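PDB 1E9S: conjugal transfer protein TRWB from Escherichia coli, which probably couples the DNA-processing complex to the type IV secretion channel during bacterial conjugation, acting as a hexameric, nucleotide-dependent DNA-binding motor. Local coordinates for residues L403-G408 with V418-K423; L56-A61 with S339-G344; V40-V45 with R71-T76; G345-P350 with I397-D402. One frame throughout, in Å; residues are numbered along the deposited sequence.

Contact 1. Residues L403-G408 with V418-K423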
loop_
_atom_site.group_PDB
_atom_site.type_symbol
_atom_site.label_atom_id
_atom_site.label_comp_id
_atom_site.label_asym_id
_atom_site.label_seq_id
_atom_site.Cartn_x
_atom_site.Cartn_y
_atom_site.Cartn_z
ATOM N N LEU A 403 -21.894 4.986 -30.757
ATOM C CA LEU A 403 -21.435 4.918 -32.133
ATOM C C LEU A 403 -20.553 6.104 -32.523
ATOM O O LEU A 403 -20.519 6.525 -33.674
ATOM C CB LEU A 403 -22.639 4.808 -33.061
ATOM C CG LEU A 403 -23.458 3.550 -32.776
ATOM C CD1 LEU A 403 -24.698 3.533 -33.646
ATOM C CD2 LEU A 403 -22.604 2.332 -33.035
ATOM N N THR A 404 -19.847 6.645 -31.543
ATOM C CA THR A 404 -18.928 7.751 -31.766
ATOM C C THR A 404 -17.643 7.313 -31.078
ATOM O O THR A 404 -17.692 6.806 -29.960
ATOM C CB THR A 404 -19.431 9.043 -31.104
ATOM O OG1 THR A 404 -20.725 9.371 -31.618
ATOM C CG2 THR A 404 -18.471 10.189 -31.354
ATOM N N ALA A 405 -16.496 7.513 -31.724
ATOM C CA ALA A 405 -15.238 7.081 -31.137
ATOM C C ALA A 405 -14.062 7.961 -31.487
ATOM O O ALA A 405 -14.067 8.643 -32.495
ATOM C CB ALA A 405 -14.947 5.658 -31.576
ATOM N N TYR A 406 -13.051 7.952 -30.629
ATOM C CA TYR A 406 -11.836 8.700 -30.892
ATOM C C TYR A 406 -10.869 7.648 -31.388
ATOM O O TYR A 406 -10.671 6.624 -30.741
ATOM C CB TYR A 406 -11.285 9.360 -29.628
ATOM C CG TYR A 406 -12.022 10.615 -29.239
ATOM C CD1 TYR A 406 -11.826 11.802 -29.939
ATOM C CD2 TYR A 406 -12.939 10.611 -28.193
ATOM C CE1 TYR A 406 -12.533 12.956 -29.607
ATOM C CE2 TYR A 406 -13.645 11.756 -27.849
ATOM C CZ TYR A 406 -13.441 12.923 -28.554
ATOM O OH TYR A 406 -14.134 14.058 -28.184
ATOM N N VAL A 407 -10.288 7.888 -32.550
ATOM C CA VAL A 407 -9.359 6.942 -33.118
ATOM C C VAL A 407 -7.950 7.501 -33.070
ATOM O O VAL A 407 -7.647 8.521 -33.687
ATOM C CB VAL A 407 -9.743 6.610 -34.573
ATOM C CG1 VAL A 407 -8.685 5.742 -35.214
ATOM C CG2 VAL A 407 -11.083 5.908 -34.592
ATOM N N GLY A 408 -7.090 6.826 -32.318
ATOM C CA GLY A 408 -5.711 7.255 -32.204
ATOM C C GLY A 408 -4.795 6.143 -32.666
ATOM O O GLY A 408 -4.498 5.216 -31.914
ATOM N N VAL A 418 -14.692 10.113 -34.651
ATOM C CA VAL A 418 -15.384 9.554 -35.799
ATOM C C VAL A 418 -16.642 8.786 -35.419
ATOM O O VAL A 418 -16.715 8.173 -34.355
ATOM C CB VAL A 418 -14.464 8.613 -36.593
ATOM C CG1 VAL A 418 -13.281 9.384 -37.114
ATOM C CG2 VAL A 418 -14.030 7.452 -35.735
ATOM N N PRO A 419 -17.661 8.818 -36.288
ATOM C CA PRO A 419 -18.922 8.119 -36.040
ATOM C C PRO A 419 -18.856 6.725 -36.652
ATOM O O PRO A 419 -18.230 6.520 -37.696
ATOM C CB PRO A 419 -19.924 8.996 -36.757
ATOM C CG PRO A 419 -19.155 9.304 -38.028
ATOM C CD PRO A 419 -17.757 9.640 -37.512
ATOM N N LEU A 420 -19.496 5.771 -35.989
ATOM C CA LEU A 420 -19.535 4.394 -36.465
ATOM C C LEU A 420 -20.843 4.130 -37.205
ATOM O O LEU A 420 -21.927 4.475 -36.726
ATOM C CB LEU A 420 -19.408 3.410 -35.297
ATOM C CG LEU A 420 -18.022 3.188 -34.685
ATOM C CD1 LEU A 420 -17.501 4.465 -34.038
ATOM C CD2 LEU A 420 -18.121 2.080 -33.656
ATOM N N GLU A 421 -20.727 3.518 -38.377
ATOM C CA GLU A 421 -21.881 3.191 -39.205
ATOM C C GLU A 421 -22.335 1.778 -38.869
ATOM O O GLU A 421 -21.531 0.846 -38.899
ATOM C CB GLU A 421 -21.465 3.292 -40.672
ATOM C CG GLU A 421 -22.406 2.723 -41.692
ATOM C CD GLU A 421 -21.774 2.762 -43.071
ATOM O OE1 GLU A 421 -21.496 3.884 -43.557
ATOM O OE2 GLU A 421 -21.542 1.678 -43.656
ATOM N N ILE A 422 -23.612 1.618 -38.536
ATOM C CA ILE A 422 -24.126 0.295 -38.203
ATOM C C ILE A 422 -24.421 -0.525 -39.453
ATOM O O ILE A 422 -25.573 -0.617 -39.877
ATOM C CB ILE A 422 -25.423 0.359 -37.372
ATOM C CG1 ILE A 422 -25.176 1.094 -36.059
ATOM C CG2 ILE A 422 -25.895 -1.066 -37.060
ATOM C CD1 ILE A 422 -26.386 1.105 -35.143
ATOM N N LYS A 423 -23.386 -1.124 -40.039
ATOM C CA LYS A 423 -23.574 -1.939 -41.230
ATOM C C LYS A 423 -24.372 -3.175 -40.856
ATOM O O LYS A 423 -24.240 -3.711 -39.759
ATOM C CB LYS A 423 -22.239 -2.350 -41.854
ATOM C CG LYS A 423 -22.444 -3.031 -43.216
ATOM C CD LYS A 423 -21.152 -3.189 -44.012
ATOM C CE LYS A 423 -21.433 -3.592 -45.466
ATOM N NZ LYS A 423 -22.186 -4.882 -45.584
#
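With CG anti to the carbonyl carbon in both L403 (chi1 -61°) and L420 (chi1 -77°), the two leucines meet across the open end of a beta hairpin formed by strands 404-408 and 415-419, L403 CD2 lying 4.1 Å from L420 CB. The strands run antiparallel here. A405 and V418 form a hydrogen-bonded pair, closed by A405 N to V418 O and V418 N to A405 O, both 2.7 Å. T404 faces P419 as the adjoining non-hydrogen-bonded pair. L420 N bonds to L403 O at 2.6 Å, which adds one bond beyond these two pairs.

A405 and V418 point to one face of the sheet, and two neighbours pack against them. L420 CD1 rests on A405 CB at 3.7 Å, while V407 and V418 cross at about a right angle through their CG2 methyls. L420 also touches L69 of helix 66-79, and L403 packs on V68 of that helix, which fastens the hairpin to the helix following a Walker A-like loop. Beyond the last backbone bond the side chain of I422 crosses that of L403 nearly perpendicularly, bringing CD1 of I422 to 3.3 Å from CD1 of L403.

Contact 2. Residues L56-A61 with S339-G344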
loop_
_atom_site.group_PDB
_atom_site.type_symbol
_atom_site.label_atom_id
_atom_site.label_comp_id
_atom_site.label_asym_id
_atom_site.label_seq_id
_atom_site.Cartn_x
_atom_site.Cartn_y
_atom_site.Cartn_z
ATOM N N LEU A 56 -4.311 -3.227 -31.708
ATOM C CA LEU A 56 -5.342 -2.246 -31.447
ATOM C C LEU A 56 -6.098 -2.533 -30.167
ATOM O O LEU A 56 -6.537 -3.652 -29.919
ATOM C CB LEU A 56 -6.323 -2.219 -32.619
ATOM C CG LEU A 56 -7.549 -1.335 -32.482
ATOM C CD1 LEU A 56 -7.164 0.140 -32.499
ATOM C CD2 LEU A 56 -8.463 -1.662 -33.626
ATOM N N LEU A 57 -6.251 -1.496 -29.358
ATOM C CA LEU A 57 -6.971 -1.611 -28.107
ATOM C C LEU A 57 -8.236 -0.771 -28.194
ATOM O O LEU A 57 -8.175 0.438 -28.359
ATOM C CB LEU A 57 -6.097 -1.125 -26.958
ATOM C CG LEU A 57 -6.649 -1.416 -25.563
ATOM C CD1 LEU A 57 -7.028 -2.881 -25.412
ATOM C CD2 LEU A 57 -5.579 -1.074 -24.557
ATOM N N VAL A 58 -9.384 -1.426 -28.101
ATOM C CA VAL A 58 -10.656 -0.736 -28.176
ATOM C C VAL A 58 -11.258 -0.643 -26.799
ATOM O O VAL A 58 -11.685 -1.637 -26.231
ATOM C CB VAL A 58 -11.626 -1.472 -29.096
ATOM C CG1 VAL A 58 -12.916 -0.689 -29.222
ATOM C CG2 VAL A 58 -10.979 -1.679 -30.450
ATOM N N ASN A 59 -11.293 0.566 -26.260
ATOM C CA ASN A 59 -11.835 0.778 -24.930
ATOM C C ASN A 59 -13.186 1.481 -24.983
ATOM O O ASN A 59 -13.368 2.435 -25.723
ATOM C CB ASN A 59 -10.843 1.595 -24.090
ATOM C CG ASN A 59 -11.243 1.675 -22.624
ATOM O OD1 ASN A 59 -12.237 2.310 -22.273
ATOM N ND2 ASN A 59 -10.474 1.019 -21.763
ATOM N N GLY A 60 -14.136 1.004 -24.198
ATOM C CA GLY A 60 -15.440 1.628 -24.182
ATOM C C GLY A 60 -16.441 0.864 -23.345
ATOM O O GLY A 60 -16.245 -0.308 -23.056
ATOM N N ALA A 61 -17.521 1.531 -22.955
ATOM C CA ALA A 61 -18.564 0.902 -22.152
ATOM C C ALA A 61 -19.355 -0.110 -22.982
ATOM O O ALA A 61 -18.998 -0.401 -24.125
ATOM C CB ALA A 61 -19.501 1.968 -21.586
ATOM N N SER A 339 -2.207 1.230 -31.008
ATOM C CA SER A 339 -3.358 1.977 -31.509
ATOM C C SER A 339 -4.490 1.874 -30.505
ATOM O O SER A 339 -4.741 0.818 -29.934
ATOM C CB SER A 339 -3.824 1.436 -32.860
ATOM O OG SER A 339 -2.915 1.777 -33.883
ATOM N N LEU A 340 -5.183 2.983 -30.313
ATOM C CA LEU A 340 -6.264 3.054 -29.357
ATOM C C LEU A 340 -7.531 3.653 -29.934
ATOM O O LEU A 340 -7.492 4.579 -30.731
ATOM C CB LEU A 340 -5.808 3.898 -28.165
ATOM C CG LEU A 340 -6.807 4.328 -27.095
ATOM C CD1 LEU A 340 -7.299 3.111 -26.307
ATOM C CD2 LEU A 340 -6.141 5.334 -26.186
ATOM N N VAL A 341 -8.662 3.120 -29.507
ATOM C CA VAL A 341 -9.960 3.614 -29.925
ATOM C C VAL A 341 -10.740 3.798 -28.627
ATOM O O VAL A 341 -10.905 2.843 -27.861
ATOM C CB VAL A 341 -10.689 2.596 -30.817
ATOM C CG1 VAL A 341 -12.101 3.037 -31.070
ATOM C CG2 VAL A 341 -9.948 2.429 -32.117
ATOM N N VAL A 342 -11.186 5.026 -28.366
ATOM C CA VAL A 342 -11.941 5.324 -27.154
ATOM C C VAL A 342 -13.408 5.536 -27.509
ATOM O O VAL A 342 -13.758 6.486 -28.199
ATOM C CB VAL A 342 -11.393 6.583 -26.440
ATOM C CG1 VAL A 342 -12.149 6.822 -25.139
ATOM C CG2 VAL A 342 -9.916 6.420 -26.162
ATOM N N LEU A 343 -14.262 4.644 -27.022
ATOM C CA LEU A 343 -15.682 4.699 -27.314
ATOM C C LEU A 343 -16.549 5.411 -26.288
ATOM O O LEU A 343 -17.763 5.495 -26.448
ATOM C CB LEU A 343 -16.220 3.284 -27.547
ATOM C CG LEU A 343 -16.239 2.812 -29.007
ATOM C CD1 LEU A 343 -14.906 3.065 -29.643
ATOM C CD2 LEU A 343 -16.557 1.346 -29.075
ATOM N N GLY A 344 -15.958 5.928 -25.228
ATOM C CA GLY A 344 -16.792 6.625 -24.268
ATOM C C GLY A 344 -17.363 5.722 -23.201
ATOM O O GLY A 344 -17.948 4.684 -23.492
HETATM O O HOH W 1 -13.869 4.474 -23.066
#
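L57 and N59 alternately donate and accept along S339, V341 and L343, joining strands 56-59 and 339-342 as parallel neighbours in the large mixed sheet of a P-loop NTPase fold. Their axes differ by 15° in direction. The main-chain bonds run from L57 N to S339 O, V341 N to L57 O, N59 N to V341 O and L343 N to N59 O. At the far end of the pairing, A61 N still reaches G344 O at 3.2 Å.

Apolar contacts are made on both faces. On the L56 and V341 face, the two torsions of L56 together (chi1 175°, with CG anti to the backbone N, and chi2 69°) turn CD1 toward the neighbouring strand, 3.6 Å from both S339 CB and V341 CG2. Further along, V58 CG1 meets L343 CD2 obliquely at 4.2 Å. Helix 66-79 lies over this side, with L69 touching V58 and V341. On the other face the apolar pair is L57 CB with L340 CD1, 4.5 Å apart, and M356 of helix 350-360 packs against L340 and N59. The same L340 CD1 also sets a methyl against a carbonyl, 3.5 Å from L57 O.

G60 opens a sequence matching the Walker A pattern, which places this pairing at the base of a probable nucleotide-binding loop. G60 CA lies 3.8 Å from L343 CB. A water bridges the two segments, donating to N59 OD1 at 2.8 Å and weakly accepting from G344 N.

Contact 3. Residues V40-V45 with R71-T76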
loop_
_atom_site.group_PDB
_atom_site.type_symbol
_atom_site.label_atom_id
_atom_site.label_comp_id
_atom_site.label_asym_id
_atom_site.label_seq_id
_atom_site.Cartn_x
_atom_site.Cartn_y
_atom_site.Cartn_z
ATOM N N VAL A 40 -7.655 -2.210 -43.986
ATOM C CA VAL A 40 -8.724 -2.646 -43.110
ATOM C C VAL A 40 -9.249 -1.336 -42.510
ATOM O O VAL A 40 -8.548 -0.338 -42.534
ATOM C CB VAL A 40 -8.119 -3.596 -42.050
ATOM C CG1 VAL A 40 -8.318 -3.069 -40.663
ATOM C CG2 VAL A 40 -8.675 -4.980 -42.234
ATOM N N THR A 41 -10.471 -1.298 -42.004
ATOM C CA THR A 41 -10.946 -0.038 -41.439
ATOM C C THR A 41 -11.390 -0.103 -39.984
ATOM O O THR A 41 -11.985 -1.086 -39.536
ATOM C CB THR A 41 -12.102 0.590 -42.272
ATOM O OG1 THR A 41 -13.178 -0.342 -42.406
ATOM C CG2 THR A 41 -11.609 0.982 -43.644
ATOM N N VAL A 42 -11.080 0.965 -39.257
ATOM C CA VAL A 42 -11.435 1.090 -37.856
ATOM C C VAL A 42 -12.372 2.292 -37.741
ATOM O O VAL A 42 -11.964 3.434 -37.941
ATOM C CB VAL A 42 -10.176 1.295 -36.977
ATOM C CG1 VAL A 42 -10.568 1.336 -35.507
ATOM C CG2 VAL A 42 -9.202 0.140 -37.195
ATOM N N ALA A 43 -13.636 2.027 -37.435
ATOM C CA ALA A 43 -14.614 3.091 -37.315
ATOM C C ALA A 43 -14.661 3.918 -38.605
ATOM O O ALA A 43 -14.841 5.141 -38.579
ATOM C CB ALA A 43 -14.273 3.979 -36.131
ATOM N N GLY A 44 -14.497 3.237 -39.736
ATOM C CA GLY A 44 -14.549 3.907 -41.024
ATOM C C GLY A 44 -13.222 4.473 -41.479
ATOM O O GLY A 44 -13.050 4.786 -42.657
ATOM N N VAL A 45 -12.281 4.606 -40.548
ATOM C CA VAL A 45 -10.962 5.140 -40.866
ATOM C C VAL A 45 -10.023 4.016 -41.313
ATOM O O VAL A 45 -9.842 3.029 -40.593
ATOM C CB VAL A 45 -10.333 5.822 -39.632
ATOM C CG1 VAL A 45 -9.011 6.447 -39.984
ATOM C CG2 VAL A 45 -11.285 6.829 -39.055
ATOM N N ARG A 71 -16.826 -5.886 -35.811
ATOM C CA ARG A 71 -17.514 -6.498 -36.944
ATOM C C ARG A 71 -16.956 -5.925 -38.267
ATOM O O ARG A 71 -16.635 -6.671 -39.194
ATOM C CB ARG A 71 -19.006 -6.198 -36.809
ATOM C CG ARG A 71 -19.977 -7.096 -37.548
ATOM C CD ARG A 71 -20.726 -8.052 -36.609
ATOM N NE ARG A 71 -21.417 -7.398 -35.497
ATOM C CZ ARG A 71 -22.303 -6.415 -35.618
ATOM N NH1 ARG A 71 -22.626 -5.944 -36.814
ATOM N NH2 ARG A 71 -22.876 -5.903 -34.535
ATOM N N GLU A 72 -16.839 -4.600 -38.344
ATOM C CA GLU A 72 -16.316 -3.927 -39.533
ATOM C C GLU A 72 -14.845 -4.240 -39.771
ATOM O O GLU A 72 -14.397 -4.384 -40.903
ATOM C CB GLU A 72 -16.479 -2.415 -39.396
ATOM C CG GLU A 72 -15.595 -1.621 -40.342
ATOM C CD GLU A 72 -15.661 -0.128 -40.090
ATOM O OE1 GLU A 72 -16.524 0.305 -39.281
ATOM O OE2 GLU A 72 -14.849 0.607 -40.710
ATOM N N LEU A 73 -14.095 -4.328 -38.685
ATOM C CA LEU A 73 -12.674 -4.621 -38.760
ATOM C C LEU A 73 -12.490 -6.036 -39.303
ATOM O O LEU A 73 -11.644 -6.275 -40.161
ATOM C CB LEU A 73 -12.056 -4.518 -37.366
ATOM C CG LEU A 73 -10.673 -3.901 -37.250
ATOM C CD1 LEU A 73 -10.222 -3.982 -35.801
ATOM C CD2 LEU A 73 -9.721 -4.616 -38.163
ATOM N N ALA A 74 -13.289 -6.971 -38.797
ATOM C CA ALA A 74 -13.213 -8.358 -39.241
ATOM C C ALA A 74 -13.635 -8.488 -40.700
ATOM O O ALA A 74 -12.986 -9.173 -41.484
ATOM C CB ALA A 74 -14.091 -9.225 -38.368
ATOM N N TYR A 75 -14.730 -7.823 -41.054
ATOM C CA TYR A 75 -15.244 -7.843 -42.414
ATOM C C TYR A 75 -14.203 -7.350 -43.421
ATOM O O TYR A 75 -13.838 -8.077 -44.343
ATOM C CB TYR A 75 -16.492 -6.972 -42.491
ATOM C CG TYR A 75 -17.176 -6.976 -43.825
ATOM C CD1 TYR A 75 -17.563 -8.173 -44.420
ATOM C CD2 TYR A 75 -17.446 -5.784 -44.493
ATOM C CE1 TYR A 75 -18.203 -8.191 -45.648
ATOM C CE2 TYR A 75 -18.091 -5.786 -45.728
ATOM C CZ TYR A 75 -18.466 -6.997 -46.302
ATOM O OH TYR A 75 -19.088 -7.028 -47.533
ATOM N N THR A 76 -13.717 -6.126 -43.242
ATOM C CA THR A 76 -12.725 -5.574 -44.158
ATOM C C THR A 76 -11.428 -6.375 -44.181
ATOM O O THR A 76 -10.684 -6.333 -45.155
ATOM C CB THR A 76 -12.406 -4.098 -43.828
ATOM O OG1 THR A 76 -12.028 -3.976 -42.454
ATOM C CG2 THR A 76 -13.607 -3.238 -44.089
#
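E72 reaches from helix 66-79 to the tight hairpin of strands 41-42 and 45-46 and holds it with a single carboxylate oxygen. Its CG is anti to the backbone N (chi1 162°) and the side chain is extended beyond, carrying OE2 to 2.6 Å from T41 OG1 and 2.8 Å from G44 N. The hydroxyl of T41 donates to the anti lone pair of OE2, whereas G44 N uses the syn one, with a bent N-H...O angle of 139°. These two donors would be expected to stabilise the negative charge. G44 belongs to the type I' turn from V42 to V45, so the carboxylate ties the turn directly to the helix.

One helical turn on, T76 has its OG1 between the backbone N and the carbonyl carbon (chi1 54°). From there the hydroxyl donates to E72 O within the helix and accepts T41 N at 3.1 Å, a nearly straight bond. The side chains of T41 and T76 cross at about a right angle, bringing T76 CG2 to 3.4 Å from T41 OG1. V40 CG2 sets a methyl beside the hydroxyl oxygen of T76. Among the apolar contacts, V40 CG1 meets L73 CD2 obliquely and tightly at 3.3 Å, both side chains standing off the staggered positions, and V42 CG2 lies 4.3 Å from L73 CG.

The hairpin packs against helix 66-79, which follows the Walker A-like loop. V40 and L73 both reach W282 on strand 281-285, V45 packs against helix 26-33, and A74 on the helix touches M93 of helix 92-97.

Contact 4. Residues G345-P350 with I397-D402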
loop_
_atom_site.group_PDB
_atom_site.type_symbol
_atom_site.label_atom_id
_atom_site.label_comp_id
_atom_site.label_asym_id
_atom_site.label_seq_id
_atom_site.Cartn_x
_atom_site.Cartn_y
_atom_site.Cartn_z
ATOM N N GLY A 345 -17.200 6.144 -21.952
ATOM C CA GLY A 345 -17.661 5.352 -20.838
ATOM C C GLY A 345 -18.748 5.968 -20.003
ATOM O O GLY A 345 -19.448 6.867 -20.442
ATOM N N SER A 346 -18.876 5.464 -18.784
ATOM C CA SER A 346 -19.891 5.900 -17.844
ATOM C C SER A 346 -19.423 7.071 -17.008
ATOM O O SER A 346 -18.238 7.212 -16.743
ATOM C CB SER A 346 -20.266 4.736 -16.926
ATOM O OG SER A 346 -21.253 5.129 -15.987
ATOM N N ARG A 347 -20.359 7.920 -16.599
ATOM C CA ARG A 347 -19.998 9.050 -15.768
ATOM C C ARG A 347 -19.656 8.507 -14.382
ATOM O O ARG A 347 -19.030 9.187 -13.581
ATOM C CB ARG A 347 -21.152 10.065 -15.651
ATOM C CG ARG A 347 -22.374 9.831 -16.518
ATOM C CD ARG A 347 -23.520 10.761 -16.095
ATOM N NE ARG A 347 -23.367 12.130 -16.586
ATOM C CZ ARG A 347 -23.726 12.536 -17.802
ATOM N NH1 ARG A 347 -24.266 11.684 -18.665
ATOM N NH2 ARG A 347 -23.544 13.799 -18.161
ATOM N N THR A 348 -20.064 7.274 -14.106
ATOM C CA THR A 348 -19.802 6.651 -12.811
ATOM C C THR A 348 -18.400 6.034 -12.745
ATOM O O THR A 348 -18.055 5.360 -11.773
ATOM C CB THR A 348 -20.824 5.550 -12.512
ATOM O OG1 THR A 348 -20.750 4.571 -13.549
ATOM C CG2 THR A 348 -22.236 6.119 -12.441
ATOM N N ASP A 349 -17.603 6.258 -13.784
ATOM C CA ASP A 349 -16.244 5.740 -13.816
ATOM C C ASP A 349 -15.277 6.863 -14.183
ATOM O O ASP A 349 -14.615 6.822 -15.223
ATOM C CB ASP A 349 -16.130 4.606 -14.829
ATOM C CG ASP A 349 -14.776 3.931 -14.807
ATOM O OD1 ASP A 349 -13.987 4.162 -13.862
ATOM O OD2 ASP A 349 -14.502 3.149 -15.740
ATOM N N PRO A 350 -15.168 7.885 -13.318
ATOM C CA PRO A 350 -14.271 9.015 -13.580
ATOM C C PRO A 350 -12.798 8.639 -13.724
ATOM O O PRO A 350 -12.045 9.314 -14.420
ATOM C CB PRO A 350 -14.528 9.939 -12.392
ATOM C CG PRO A 350 -14.806 8.983 -11.291
ATOM C CD PRO A 350 -15.732 7.980 -11.956
ATOM N N ILE A 397 -15.453 12.281 -22.845
ATOM C CA ILE A 397 -15.513 10.840 -23.048
ATOM C C ILE A 397 -16.761 10.258 -22.377
ATOM O O ILE A 397 -17.415 9.380 -22.930
ATOM C CB ILE A 397 -14.234 10.160 -22.505
ATOM C CG1 ILE A 397 -13.032 10.618 -23.329
ATOM C CG2 ILE A 397 -14.345 8.667 -22.614
ATOM C CD1 ILE A 397 -11.695 10.273 -22.744
ATOM N N ALA A 398 -17.107 10.768 -21.201
ATOM C CA ALA A 398 -18.282 10.293 -20.475
ATOM C C ALA A 398 -19.579 10.680 -21.175
ATOM O O ALA A 398 -20.580 9.977 -21.073
ATOM C CB ALA A 398 -18.279 10.849 -19.068
ATOM N N ASN A 399 -19.549 11.802 -21.888
ATOM C CA ASN A 399 -20.717 12.314 -22.602
ATOM C C ASN A 399 -20.708 11.978 -24.091
ATOM O O ASN A 399 -21.443 12.584 -24.865
ATOM C CB ASN A 399 -20.809 13.836 -22.426
ATOM C CG ASN A 399 -21.076 14.249 -20.990
ATOM O OD1 ASN A 399 -22.203 14.149 -20.508
ATOM N ND2 ASN A 399 -20.040 14.707 -20.296
ATOM N N LEU A 400 -19.872 11.029 -24.498
ATOM C CA LEU A 400 -19.820 10.633 -25.900
ATOM C C LEU A 400 -21.100 9.888 -26.253
ATOM O O LEU A 400 -21.555 9.025 -25.496
ATOM C CB LEU A 400 -18.620 9.714 -26.173
ATOM C CG LEU A 400 -17.289 10.320 -26.604
ATOM C CD1 LEU A 400 -16.284 9.203 -26.850
ATOM C CD2 LEU A 400 -17.494 11.145 -27.858
ATOM N N PRO A 401 -21.716 10.228 -27.394
ATOM C CA PRO A 401 -22.945 9.539 -27.793
ATOM C C PRO A 401 -22.530 8.182 -28.360
ATOM O O PRO A 401 -21.394 8.026 -28.816
ATOM C CB PRO A 401 -23.519 10.468 -28.853
ATOM C CG PRO A 401 -22.277 10.990 -29.514
ATOM C CD PRO A 401 -21.391 11.312 -28.339
ATOM N N ASP A 402 -23.426 7.200 -28.330
ATOM C CA ASP A 402 -23.078 5.884 -28.852
ATOM C C ASP A 402 -22.685 5.963 -30.320
ATOM O O ASP A 402 -23.086 6.888 -31.032
ATOM C CB ASP A 402 -24.236 4.893 -28.701
ATOM C CG ASP A 402 -24.528 4.533 -27.258
ATOM O OD1 ASP A 402 -23.609 4.629 -26.407
ATOM O OD2 ASP A 402 -25.689 4.139 -26.985
#
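A398 lays its CB against the backbone of R347, 4.1 Å from CA, where the last turn of helix 394-398 meets the loop leading from strand 339-342 to helix 350-360. That loop carries a type I beta turn from S346 to D349, overlaid by an ST turn in which S346 OG accepts T348 N at 3.1 Å. D349 then serves as N-cap of helix 350-360. S346 OG and T348 OG1 also bond to F337 O of a neighbouring subunit, so the turn is part of a subunit interface.

Backbone contact across the two segments is slight: G345 N makes a weak, bent bond of 3.4 Å to I397 O. I397 itself packs on N353 and M356 of helix 350-360.

A nearly eclipsed chi1 (-7°) and a bend at chi3 (78°) together bring NH2 of R347 to N399, the first residue to leave helical geometry. The side chains of R347 and N399 cross at about a right angle, with the guanidinium and amide planes 73° apart. The amide of N399 is anchored through ND2, which bonds to A395 O and to T21 OG1 of the neighbouring subunit. Its OD1 lies 2.7 Å from R347 NH2, oblique to the guanidinium.

Overall arrangement
Contacts 1 and 2 belong to the same mixed sheet: strand 404-408 sits beside strand 339-342, with G408 N to L340 O and Y406 O to V342 N as probable hydrogen bonds between them. Contact 2 is the more central and almost wholly buried, whereas contact 1 runs out to exposed residues at one end. Contact 3, partly buried, lies on the helix 66-79 side of this sheet, touching contact 1 through A43 and V418 and contact 2 through L56 and L73. Its polar side-chain bonds contrast with the backbone pairing of the sheet contacts. Contact 4, whose I397 packs on G344, has little direct bonding; though far from the chain's centre, it is buried, partly by a neighbouring subunit. It does not touch contact 3.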